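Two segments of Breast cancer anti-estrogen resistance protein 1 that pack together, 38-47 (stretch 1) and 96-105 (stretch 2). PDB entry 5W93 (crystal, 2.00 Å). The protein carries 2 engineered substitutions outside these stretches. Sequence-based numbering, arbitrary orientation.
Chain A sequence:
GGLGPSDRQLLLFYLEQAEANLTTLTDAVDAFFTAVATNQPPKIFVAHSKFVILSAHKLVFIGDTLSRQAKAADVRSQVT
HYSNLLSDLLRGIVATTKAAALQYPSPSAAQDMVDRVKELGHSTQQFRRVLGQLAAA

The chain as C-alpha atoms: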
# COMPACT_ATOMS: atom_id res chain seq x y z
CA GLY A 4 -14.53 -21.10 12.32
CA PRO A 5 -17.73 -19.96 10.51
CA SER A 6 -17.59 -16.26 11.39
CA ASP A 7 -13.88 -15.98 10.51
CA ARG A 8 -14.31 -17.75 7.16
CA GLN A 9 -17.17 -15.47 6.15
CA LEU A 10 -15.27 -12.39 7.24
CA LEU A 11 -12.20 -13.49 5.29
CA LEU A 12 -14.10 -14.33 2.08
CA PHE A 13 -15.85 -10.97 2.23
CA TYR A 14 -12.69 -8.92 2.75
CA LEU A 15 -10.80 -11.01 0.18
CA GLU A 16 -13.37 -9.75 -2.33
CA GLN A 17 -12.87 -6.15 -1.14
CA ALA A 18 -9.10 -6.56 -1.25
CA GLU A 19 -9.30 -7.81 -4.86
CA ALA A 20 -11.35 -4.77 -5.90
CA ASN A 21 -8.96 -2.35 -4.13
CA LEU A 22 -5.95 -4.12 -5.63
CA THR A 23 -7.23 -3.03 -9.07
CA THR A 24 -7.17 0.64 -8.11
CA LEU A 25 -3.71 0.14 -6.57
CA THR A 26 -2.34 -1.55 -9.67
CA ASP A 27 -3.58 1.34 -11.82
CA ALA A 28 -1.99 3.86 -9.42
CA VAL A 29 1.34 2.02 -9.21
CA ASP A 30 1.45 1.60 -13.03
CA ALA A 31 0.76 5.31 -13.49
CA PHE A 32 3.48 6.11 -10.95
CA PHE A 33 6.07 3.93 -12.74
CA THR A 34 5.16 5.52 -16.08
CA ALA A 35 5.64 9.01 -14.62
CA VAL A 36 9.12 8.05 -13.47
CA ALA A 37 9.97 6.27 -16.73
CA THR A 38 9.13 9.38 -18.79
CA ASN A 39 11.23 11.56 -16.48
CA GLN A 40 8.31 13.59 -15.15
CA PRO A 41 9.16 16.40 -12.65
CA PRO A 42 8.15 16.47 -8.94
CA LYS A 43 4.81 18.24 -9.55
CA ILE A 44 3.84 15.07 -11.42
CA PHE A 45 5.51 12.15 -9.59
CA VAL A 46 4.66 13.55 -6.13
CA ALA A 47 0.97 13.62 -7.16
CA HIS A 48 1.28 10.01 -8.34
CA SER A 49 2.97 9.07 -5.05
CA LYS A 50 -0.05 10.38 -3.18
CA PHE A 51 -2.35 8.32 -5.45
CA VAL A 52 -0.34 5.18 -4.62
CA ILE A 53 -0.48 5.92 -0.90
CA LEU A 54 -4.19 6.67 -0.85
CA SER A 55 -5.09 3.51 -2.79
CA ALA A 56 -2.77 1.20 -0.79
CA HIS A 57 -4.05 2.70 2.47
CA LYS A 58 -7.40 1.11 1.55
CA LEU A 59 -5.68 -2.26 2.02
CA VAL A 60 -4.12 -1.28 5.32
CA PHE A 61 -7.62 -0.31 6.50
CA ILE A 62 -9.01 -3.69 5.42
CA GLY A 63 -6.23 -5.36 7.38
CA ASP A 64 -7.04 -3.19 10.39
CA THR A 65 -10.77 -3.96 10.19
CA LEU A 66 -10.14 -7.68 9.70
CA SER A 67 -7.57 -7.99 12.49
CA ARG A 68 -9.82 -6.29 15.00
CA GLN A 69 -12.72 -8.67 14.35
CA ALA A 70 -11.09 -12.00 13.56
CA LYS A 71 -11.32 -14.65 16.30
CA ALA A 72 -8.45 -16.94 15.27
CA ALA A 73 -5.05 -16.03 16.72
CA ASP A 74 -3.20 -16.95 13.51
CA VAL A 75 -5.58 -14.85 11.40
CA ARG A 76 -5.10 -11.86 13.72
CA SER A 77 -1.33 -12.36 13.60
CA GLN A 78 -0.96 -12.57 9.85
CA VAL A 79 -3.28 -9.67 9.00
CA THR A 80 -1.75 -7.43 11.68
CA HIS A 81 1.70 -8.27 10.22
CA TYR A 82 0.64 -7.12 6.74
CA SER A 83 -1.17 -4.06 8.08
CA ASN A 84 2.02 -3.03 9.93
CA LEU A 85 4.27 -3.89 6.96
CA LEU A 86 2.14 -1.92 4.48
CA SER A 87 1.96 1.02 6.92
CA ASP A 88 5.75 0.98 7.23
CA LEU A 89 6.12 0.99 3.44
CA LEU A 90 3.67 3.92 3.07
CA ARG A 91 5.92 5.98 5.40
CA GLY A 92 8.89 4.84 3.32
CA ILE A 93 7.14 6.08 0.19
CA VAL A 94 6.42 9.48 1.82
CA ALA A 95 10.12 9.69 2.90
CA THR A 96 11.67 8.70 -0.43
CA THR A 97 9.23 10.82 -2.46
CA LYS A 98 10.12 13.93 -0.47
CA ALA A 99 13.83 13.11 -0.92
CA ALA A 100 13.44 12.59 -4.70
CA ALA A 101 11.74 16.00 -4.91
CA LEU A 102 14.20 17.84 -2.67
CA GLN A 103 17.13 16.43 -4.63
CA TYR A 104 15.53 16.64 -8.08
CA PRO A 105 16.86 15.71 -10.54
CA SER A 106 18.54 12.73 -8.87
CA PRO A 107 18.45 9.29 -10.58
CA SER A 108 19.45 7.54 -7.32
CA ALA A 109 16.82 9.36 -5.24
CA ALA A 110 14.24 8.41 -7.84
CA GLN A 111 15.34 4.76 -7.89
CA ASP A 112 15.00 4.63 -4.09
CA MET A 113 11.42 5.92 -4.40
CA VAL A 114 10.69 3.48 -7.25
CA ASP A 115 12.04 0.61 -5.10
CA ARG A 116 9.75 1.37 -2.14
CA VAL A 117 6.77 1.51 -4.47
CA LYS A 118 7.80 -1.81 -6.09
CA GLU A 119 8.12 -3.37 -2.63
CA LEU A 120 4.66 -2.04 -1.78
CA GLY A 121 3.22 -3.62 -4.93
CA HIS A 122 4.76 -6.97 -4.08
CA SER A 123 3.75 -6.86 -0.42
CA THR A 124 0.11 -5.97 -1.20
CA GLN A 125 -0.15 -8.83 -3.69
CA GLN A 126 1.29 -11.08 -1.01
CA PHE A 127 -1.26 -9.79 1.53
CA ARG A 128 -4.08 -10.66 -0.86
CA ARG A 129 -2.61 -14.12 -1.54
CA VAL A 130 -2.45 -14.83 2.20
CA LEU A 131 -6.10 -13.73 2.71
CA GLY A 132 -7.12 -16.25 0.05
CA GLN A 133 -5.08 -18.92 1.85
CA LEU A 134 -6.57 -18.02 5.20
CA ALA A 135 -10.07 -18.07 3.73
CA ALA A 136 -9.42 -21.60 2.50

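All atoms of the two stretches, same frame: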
# COMPACT_ATOMS: atom_id res chain seq x y z
N THR A 38 9.13 8.33 -17.78
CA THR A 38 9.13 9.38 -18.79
C THR A 38 9.71 10.66 -18.19
O THR A 38 9.45 11.77 -18.67
CB THR A 38 7.71 9.64 -19.37
OG1 THR A 38 6.80 9.93 -18.30
CG2 THR A 38 7.22 8.40 -20.11
N ASN A 39 10.50 10.48 -17.14
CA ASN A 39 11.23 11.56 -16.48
C ASN A 39 10.37 12.75 -16.11
O ASN A 39 10.79 13.90 -16.30
CB ASN A 39 12.38 12.01 -17.38
CG ASN A 39 13.41 10.93 -17.57
OD1 ASN A 39 14.18 10.64 -16.66
ND2 ASN A 39 13.40 10.29 -18.74
N GLN A 40 9.19 12.50 -15.57
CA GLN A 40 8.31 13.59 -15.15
C GLN A 40 8.89 14.29 -13.91
O GLN A 40 9.56 13.65 -13.11
CB GLN A 40 6.89 13.07 -14.85
CG GLN A 40 6.17 12.54 -16.09
CD GLN A 40 6.12 13.58 -17.20
OE1 GLN A 40 5.61 14.68 -17.00
NE2 GLN A 40 6.68 13.25 -18.36
N PRO A 41 8.64 15.60 -13.77
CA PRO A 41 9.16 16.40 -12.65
C PRO A 41 8.37 16.16 -11.36
O PRO A 41 7.32 15.49 -11.41
CB PRO A 41 8.98 17.85 -13.16
CG PRO A 41 7.84 17.78 -14.09
CD PRO A 41 7.93 16.43 -14.76
N PRO A 42 8.85 16.69 -10.21
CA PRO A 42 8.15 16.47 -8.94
C PRO A 42 6.67 16.84 -8.92
O PRO A 42 5.92 16.14 -8.24
CB PRO A 42 8.94 17.35 -7.96
CG PRO A 42 10.37 17.29 -8.50
CD PRO A 42 10.15 17.38 -10.01
N LYS A 43 6.22 17.87 -9.64
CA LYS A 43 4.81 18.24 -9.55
C LYS A 43 3.94 17.09 -10.05
O LYS A 43 2.78 16.98 -9.65
CB LYS A 43 4.49 19.53 -10.32
CG LYS A 43 4.76 19.49 -11.82
CD LYS A 43 4.40 20.87 -12.39
CE LYS A 43 4.03 20.82 -13.85
NZ LYS A 43 3.49 22.14 -14.30
N ILE A 44 4.51 16.25 -10.91
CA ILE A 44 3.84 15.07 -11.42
C ILE A 44 4.07 13.81 -10.56
O ILE A 44 3.10 13.16 -10.16
CB ILE A 44 4.27 14.76 -12.88
CG1 ILE A 44 4.00 15.95 -13.80
CG2 ILE A 44 3.58 13.49 -13.38
CD1 ILE A 44 2.54 16.37 -13.88
N PHE A 45 5.32 13.44 -10.27
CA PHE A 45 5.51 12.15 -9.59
C PHE A 45 5.11 12.20 -8.11
O PHE A 45 4.72 11.16 -7.55
CB PHE A 45 6.93 11.59 -9.79
CG PHE A 45 8.05 12.32 -9.05
CD1 PHE A 45 8.19 12.21 -7.68
CD2 PHE A 45 9.03 13.00 -9.77
CE1 PHE A 45 9.24 12.84 -7.01
CE2 PHE A 45 10.08 13.62 -9.12
CZ PHE A 45 10.19 13.55 -7.74
N VAL A 46 5.14 13.38 -7.50
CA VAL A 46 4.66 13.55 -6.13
C VAL A 46 3.13 13.35 -6.05
O VAL A 46 2.63 12.71 -5.13
CB VAL A 46 5.02 14.94 -5.54
CG1 VAL A 46 4.25 15.21 -4.27
CG2 VAL A 46 6.55 15.04 -5.29
N ALA A 47 2.41 13.90 -7.02
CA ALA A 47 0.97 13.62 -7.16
C ALA A 47 0.71 12.12 -7.29
O ALA A 47 -0.18 11.58 -6.63
CB ALA A 47 0.38 14.36 -8.37
N THR A 96 10.90 8.71 0.81
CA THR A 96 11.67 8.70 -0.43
C THR A 96 11.13 9.66 -1.49
O THR A 96 11.91 10.20 -2.29
CB THR A 96 11.76 7.29 -1.03
OG1 THR A 96 10.44 6.77 -1.28
CG2 THR A 96 12.50 6.37 -0.08
N THR A 97 9.82 9.89 -1.50
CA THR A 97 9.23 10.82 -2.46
C THR A 97 9.70 12.25 -2.15
O THR A 97 10.09 13.01 -3.06
CB THR A 97 7.66 10.76 -2.46
OG1 THR A 97 7.24 9.43 -2.81
CG2 THR A 97 7.07 11.71 -3.48
N LYS A 98 9.66 12.62 -0.88
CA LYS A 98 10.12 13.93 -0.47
C LYS A 98 11.60 14.10 -0.86
O LYS A 98 12.01 15.13 -1.39
CB LYS A 98 9.94 14.13 1.04
CG LYS A 98 8.48 14.36 1.47
CD LYS A 98 8.37 14.87 2.91
CE LYS A 98 8.80 13.84 3.93
NZ LYS A 98 8.26 14.09 5.30
N ALA A 99 12.39 13.06 -0.63
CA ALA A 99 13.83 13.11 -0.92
C ALA A 99 14.10 13.22 -2.44
O ALA A 99 15.00 13.96 -2.86
CB ALA A 99 14.51 11.90 -0.35
N ALA A 100 13.33 12.50 -3.25
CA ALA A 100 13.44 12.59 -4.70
C ALA A 100 13.07 13.98 -5.23
O ALA A 100 13.59 14.42 -6.26
CB ALA A 100 12.56 11.51 -5.38
N ALA A 101 12.16 14.66 -4.53
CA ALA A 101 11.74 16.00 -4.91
C ALA A 101 12.79 17.02 -4.47
O ALA A 101 13.19 17.88 -5.24
CB ALA A 101 10.39 16.34 -4.31
N LEU A 102 13.21 16.92 -3.22
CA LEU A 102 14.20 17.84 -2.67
C LEU A 102 15.52 17.79 -3.44
O LEU A 102 16.22 18.81 -3.56
CB LEU A 102 14.46 17.54 -1.20
CG LEU A 102 13.34 17.86 -0.23
CD1 LEU A 102 13.70 17.37 1.16
CD2 LEU A 102 13.08 19.37 -0.21
N GLN A 103 15.85 16.62 -3.97
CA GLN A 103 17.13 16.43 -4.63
C GLN A 103 16.98 16.37 -6.15
O GLN A 103 17.91 15.99 -6.85
CB GLN A 103 17.81 15.16 -4.12
CG GLN A 103 18.02 15.15 -2.61
CD GLN A 103 18.44 13.78 -2.09
OE1 GLN A 103 19.05 12.99 -2.80
NE2 GLN A 103 18.10 13.50 -0.84
N TYR A 104 15.80 16.73 -6.65
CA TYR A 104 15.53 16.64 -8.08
C TYR A 104 16.45 17.57 -8.89
O TYR A 104 16.69 18.71 -8.49
CB TYR A 104 14.06 16.98 -8.36
CG TYR A 104 13.66 16.76 -9.80
CD1 TYR A 104 13.31 15.49 -10.25
CD2 TYR A 104 13.63 17.81 -10.70
CE1 TYR A 104 12.95 15.28 -11.57
CE2 TYR A 104 13.27 17.60 -12.03
CZ TYR A 104 12.94 16.33 -12.45
OH TYR A 104 12.58 16.12 -13.76
N PRO A 105 16.98 17.08 -10.03
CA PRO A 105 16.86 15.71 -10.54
C PRO A 105 17.96 14.81 -10.00
O PRO A 105 19.15 15.14 -10.15
CB PRO A 105 16.98 15.90 -12.05
CG PRO A 105 17.88 17.10 -12.20
CD PRO A 105 17.67 17.96 -10.98

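Helix 42-47 and helix 96-102 run antiparallel, at 177° between their directions, with axes 10.2 Å apart at closest approach. Pro-42 lies opposite Ala-101, CA to CA 5.4 Å, and Val-46 opposite Thr-97, CA to CA 6.5 Å. No hydrogen bond crosses the contact. The stretches meet through van der Waals packing and one CH-pi contact, burying 351 Å² in total.

Along stretch 2, Thr-96 does not reach stretch 1. Thr-97 points toward it. Its CG2 methyl lies 3.8 Å from Val-46 CG2, while its OG1 is hydrogen-bonded to a residue flanking the stretches. The polar and apolar branches thus have separate partners. Lys-98 points away, and Ala-99 is out of reach.

Ala-100 points toward stretch 1, and the ring of Phe-45 packs against it: Phe-45 CZ is 3.9 Å from Ala-100 CB. The ring presents its edge to this helix backbone, with Phe-45 CZ 3.8 Å from Ala-100 O and Phe-45 CE1 4.0 Å from Thr-97 O. Thr-97 O also accepts the helical hydrogen bond from Ala-101 N.

Ala-101 lies in the closest backbone register. Its CB methyl packs 4.1 Å from Pro-42 CB and 4.2 Å from Val-46 CG2. Leu-102 points away, and Gln-103 leaves helical geometry.

Tyr-104 follows the helix and has the largest covered area, 80 Å². Pro-42 CD sits over its ring face, 3.4 Å from the centroid of the Tyr-104 ring and 7° off the normal. This CH-pi contact sets a proline C-H group against the aromatic pi cloud. Phe-45 CE2 approaches Tyr-104 CD1 at 3.9 Å. The phenol end reaches the turn before helix 42-47, with Tyr-104 OH 3.6 Å from Pro-41 CA. Pro-105, after a cis peptide bond, makes no contact with stretch 1.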